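Local coordinates for protein ceramide very long chain fatty acid hydroxylase SCS7 (Saccharomyces cerevisiae, PDB 4ZR1) that hydroxylates the very long chain fatty acid of ceramides, most likely at C-2, using oxygen and electrons from cytochrome b5 at what is likely a catalytic dimetal centre, at residues 78-84 against 178-182. Residues are numbered along the deposited sequence; the frame is centred on the assembly and turned at random.
Sequences IHRPRHY and HYLPM. With ZN (zinc ion), chain D.
One face of the His178 ring receives the edge of His79 in a T-shaped stack, with the planes at 78° and His79 CD2 lying 3.6 Å from His178 ND1. Through this stack on a zinc ligand, His79 lies in the second shell of the histidine-box metal centre of this sterol desaturase family enzyme: His178, the last histidine of an HxxHH motif, binds the zinc ion through NE2 at 2.3 Å, together with His150, His155, His174 and His254. Over a face of the His79 imidazole, toward its rim, sits CG2 of Ile78, while His79 ND1 is hydrogen-bonded to the carbonyl of Val75.

The loop that follows helix 71-78, probably cytoplasmic, runs past the C-terminal end of helix 164-179. There the Tyr179 ring lies between Ile78, whose CD1 is 3.8 Å from Tyr179 CG, and Arg82, whose chain, bent at chi2 (-77°), brings CG to 3.4 Å from Tyr179 CE1. The guanidinium, steeply inclined to the ring, reaches on to a salt bridge with Asp47. Just before Arg82, Pro81 CB packs on Pro181 CG. The backbones are joined where the helix ends: Arg82 N donates to Tyr179 O over 2.8 Å, with an N-H...O angle of 179°.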
ATOM      1  N   ILE A  78     -13.660  -1.689  -4.268  1.00 77.79           N
ATOM      2  CA  ILE A  78     -12.275  -1.281  -4.516  1.00 83.47           C
ATOM      3  C   ILE A  78     -11.262  -2.335  -4.054  1.00 89.33           C
ATOM      4  O   ILE A  78     -10.146  -2.391  -4.576  1.00 87.95           O
ATOM      5  CB  ILE A  78     -11.948   0.061  -3.814  1.00 81.62           C
ATOM      6  CG1 ILE A  78     -10.743   0.739  -4.463  1.00 70.72           C
ATOM      7  CG2 ILE A  78     -11.693  -0.146  -2.319  1.00 82.26           C
ATOM      8  CD1 ILE A  78     -10.989   1.207  -5.872  1.00 67.45           C
ATOM      9  N   HIS A  79     -11.653  -3.167  -3.085  1.00 91.20           N
ATOM     10  CA  HIS A  79     -10.770  -4.206  -2.555  1.00 82.50           C
ATOM     11  C   HIS A  79     -10.994  -5.555  -3.243  1.00 78.80           C
ATOM     12  O   HIS A  79     -10.366  -6.551  -2.896  1.00 74.94           O
ATOM     13  CB  HIS A  79     -10.954  -4.360  -1.041  1.00 80.15           C
ATOM     14  CG  HIS A  79     -10.617  -3.127  -0.260  1.00 83.96           C
ATOM     15  ND1 HIS A  79     -11.578  -2.283   0.251  1.00 83.99           N
ATOM     16  CD2 HIS A  79      -9.423  -2.591   0.093  1.00 75.24           C
ATOM     17  CE1 HIS A  79     -10.994  -1.282   0.885  1.00 77.61           C
ATOM     18  NE2 HIS A  79      -9.687  -1.441   0.800  1.00 71.82           N
ATOM     19  N   ARG A  80     -11.890  -5.596  -4.220  1.00 78.73           N
ATOM     20  CA  ARG A  80     -12.015  -6.795  -5.034  1.00 80.61           C
ATOM     21  C   ARG A  80     -11.221  -6.559  -6.310  1.00 83.95           C
ATOM     22  O   ARG A  80     -11.607  -5.743  -7.143  1.00 92.56           O
ATOM     23  CB  ARG A  80     -13.481  -7.117  -5.298  1.00 84.55           C
ATOM     24  CG  ARG A  80     -14.246  -7.372  -4.000  1.00 89.55           C
ATOM     25  CD  ARG A  80     -15.707  -7.679  -4.229  1.00101.00           C
ATOM     26  NE  ARG A  80     -15.879  -8.874  -5.042  1.00112.48           N
ATOM     27  CZ  ARG A  80     -17.056  -9.422  -5.312  1.00117.88           C
ATOM     28  NH1 ARG A  80     -17.129 -10.512  -6.067  1.00121.39           N
ATOM     29  NH2 ARG A  80     -18.160  -8.878  -4.819  1.00114.65           N
ATOM     30  N   PRO A  81     -10.075  -7.249  -6.440  1.00 80.56           N
ATOM     31  CA  PRO A  81      -9.054  -6.865  -7.423  1.00 76.45           C
ATOM     32  C   PRO A  81      -9.425  -7.104  -8.882  1.00 78.31           C
ATOM     33  O   PRO A  81     -10.152  -8.034  -9.219  1.00 83.96           O
ATOM     34  CB  PRO A  81      -7.846  -7.734  -7.030  1.00 70.18           C
ATOM     35  CG  PRO A  81      -8.430  -8.892  -6.283  1.00 72.04           C
ATOM     36  CD  PRO A  81      -9.615  -8.337  -5.556  1.00 75.22           C
ATOM     37  N   ARG A  82      -8.910  -6.239  -9.744  1.00 74.57           N
ATOM     38  CA  ARG A  82      -8.989  -6.450 -11.176  1.00 74.79           C
ATOM     39  C   ARG A  82      -7.568  -6.397 -11.728  1.00 76.26           C
ATOM     40  O   ARG A  82      -6.613  -6.208 -10.976  1.00 90.21           O
ATOM     41  CB  ARG A  82      -9.874  -5.395 -11.849  1.00 82.37           C
ATOM     42  CG  ARG A  82     -10.863  -4.706 -10.924  1.00 82.45           C
ATOM     43  CD  ARG A  82     -12.080  -5.560 -10.604  1.00 84.98           C
ATOM     44  NE  ARG A  82     -12.923  -4.913  -9.602  1.00 87.23           N
ATOM     45  CZ  ARG A  82     -14.248  -4.877  -9.659  1.00 98.63           C
ATOM     46  NH1 ARG A  82     -14.945  -4.265  -8.713  1.00102.91           N
ATOM     47  NH2 ARG A  82     -14.876  -5.448 -10.675  1.00101.82           N
ATOM     48  N   HIS A  83      -7.428  -6.566 -13.037  1.00 73.44           N
ATOM     49  CA  HIS A  83      -6.133  -6.441 -13.691  1.00 72.11           C
ATOM     50  C   HIS A  83      -6.306  -5.762 -15.050  1.00 78.64           C
ATOM     51  O   HIS A  83      -7.102  -6.208 -15.877  1.00 84.17           O
ATOM     52  CB  HIS A  83      -5.466  -7.817 -13.847  1.00 74.24           C
ATOM     53  CG  HIS A  83      -4.043  -7.750 -14.309  1.00 83.68           C
ATOM     54  ND1 HIS A  83      -3.046  -7.146 -13.570  1.00 85.31           N
ATOM     55  CD2 HIS A  83      -3.452  -8.194 -15.443  1.00 85.31           C
ATOM     56  CE1 HIS A  83      -1.904  -7.224 -14.229  1.00 78.23           C
ATOM     57  NE2 HIS A  83      -2.122  -7.859 -15.366  1.00 82.43           N
ATOM     58  N   TYR A  84      -5.564  -4.683 -15.276  1.00 77.95           N
ATOM     59  CA  TYR A  84      -5.654  -3.943 -16.538  1.00 69.98           C
ATOM     60  C   TYR A  84      -4.970  -4.662 -17.697  1.00 76.45           C
ATOM     61  O   TYR A  84      -5.253  -4.389 -18.862  1.00 76.97           O
ATOM     62  CB  TYR A  84      -5.049  -2.550 -16.378  1.00 65.77           C
ATOM     63  CG  TYR A  84      -5.350  -1.616 -17.523  1.00 74.72           C
ATOM     64  CD1 TYR A  84      -6.621  -1.069 -17.684  1.00 75.75           C
ATOM     65  CD2 TYR A  84      -4.364  -1.258 -18.430  1.00 81.56           C
ATOM     66  CE1 TYR A  84      -6.908  -0.208 -18.733  1.00 76.07           C
ATOM     67  CE2 TYR A  84      -4.643  -0.391 -19.479  1.00 86.29           C
ATOM     68  CZ  TYR A  84      -5.917   0.127 -19.624  1.00 80.53           C
ATOM     69  OH  TYR A  84      -6.201   0.980 -20.663  1.00 77.53           O
ATOM     70  N   HIS A 178      -5.108  -2.055  -4.063  1.00 69.75           N
ATOM     71  CA  HIS A 178      -5.971  -3.217  -3.862  1.00 70.95           C
ATOM     72  C   HIS A 178      -6.834  -3.467  -5.088  1.00 80.39           C
ATOM     73  O   HIS A 178      -7.121  -4.605  -5.448  1.00 82.07           O
ATOM     74  CB  HIS A 178      -6.853  -3.030  -2.631  1.00 73.57           C
ATOM     75  CG  HIS A 178      -6.219  -3.509  -1.364  1.00 80.03           C
ATOM     76  ND1 HIS A 178      -6.581  -4.686  -0.747  1.00 83.84           N
ATOM     77  CD2 HIS A 178      -5.232  -2.974  -0.604  1.00 74.21           C
ATOM     78  CE1 HIS A 178      -5.852  -4.853   0.342  1.00 79.37           C
ATOM     79  NE2 HIS A 178      -5.023  -3.834   0.447  1.00 82.80           N
ATOM     80  N   TYR A 179      -7.251  -2.386  -5.729  1.00 81.47           N
ATOM     81  CA  TYR A 179      -8.016  -2.490  -6.947  1.00 76.05           C
ATOM     82  C   TYR A 179      -7.145  -3.101  -8.043  1.00 79.31           C
ATOM     83  O   TYR A 179      -7.607  -3.970  -8.786  1.00 83.38           O
ATOM     84  CB  TYR A 179      -8.556  -1.113  -7.343  1.00 76.53           C
ATOM     85  CG  TYR A 179      -9.570  -1.121  -8.461  1.00 76.33           C
ATOM     86  CD1 TYR A 179     -10.773  -1.810  -8.336  1.00 85.37           C
ATOM     87  CD2 TYR A 179      -9.347  -0.399  -9.627  1.00 74.84           C
ATOM     88  CE1 TYR A 179     -11.712  -1.805  -9.358  1.00 82.76           C
ATOM     89  CE2 TYR A 179     -10.279  -0.388 -10.658  1.00 79.01           C
ATOM     90  CZ  TYR A 179     -11.457  -1.091 -10.520  1.00 82.15           C
ATOM     91  OH  TYR A 179     -12.376  -1.075 -11.551  1.00 92.11           O
ATOM     92  N   LEU A 180      -5.881  -2.674  -8.130  1.00 76.20           N
ATOM     93  CA  LEU A 180      -4.978  -3.204  -9.158  1.00 75.10           C
ATOM     94  C   LEU A 180      -3.587  -3.625  -8.662  1.00 85.47           C
ATOM     95  O   LEU A 180      -2.582  -2.996  -9.001  1.00 94.92           O
ATOM     96  CB  LEU A 180      -4.820  -2.189 -10.283  1.00 72.10           C
ATOM     97  CG  LEU A 180      -6.102  -1.838 -11.051  1.00 73.62           C
ATOM     98  CD1 LEU A 180      -6.307  -0.337 -11.077  1.00 63.29           C
ATOM     99  CD2 LEU A 180      -6.045  -2.403 -12.456  1.00 97.92           C
ATOM    100  N   PRO A 181      -3.529  -4.739  -7.911  1.00 78.90           N
ATOM    101  CA  PRO A 181      -2.351  -5.325  -7.251  1.00 75.34           C
ATOM    102  C   PRO A 181      -1.128  -5.495  -8.161  1.00 76.78           C
ATOM    103  O   PRO A 181       0.001  -5.210  -7.754  1.00 79.48           O
ATOM    104  CB  PRO A 181      -2.856  -6.697  -6.803  1.00 77.12           C
ATOM    105  CG  PRO A 181      -4.326  -6.590  -6.780  1.00 79.48           C
ATOM    106  CD  PRO A 181      -4.690  -5.645  -7.857  1.00 76.74           C
ATOM    107  N   MET A 182      -1.357  -5.952  -9.387  1.00 76.49           N
ATOM    108  CA  MET A 182      -0.267  -6.225 -10.316  1.00 66.70           C
ATOM    109  C   MET A 182       0.039  -5.083 -11.274  1.00 64.42           C
ATOM    110  O   MET A 182       0.711  -5.298 -12.277  1.00 76.28           O
ATOM    111  CB  MET A 182      -0.568  -7.486 -11.124  1.00 70.44           C
ATOM    112  CG  MET A 182      -0.433  -8.736 -10.300  1.00 73.59           C
ATOM    113  SD  MET A 182       1.221  -8.830  -9.586  1.00 88.84           S
ATOM    114  CE  MET A 182       0.781  -9.343  -7.921  1.00101.66           C
TER
HETATM  115 ZN    ZN D 402      -3.824  -3.166   2.305  1.00 84.51          ZN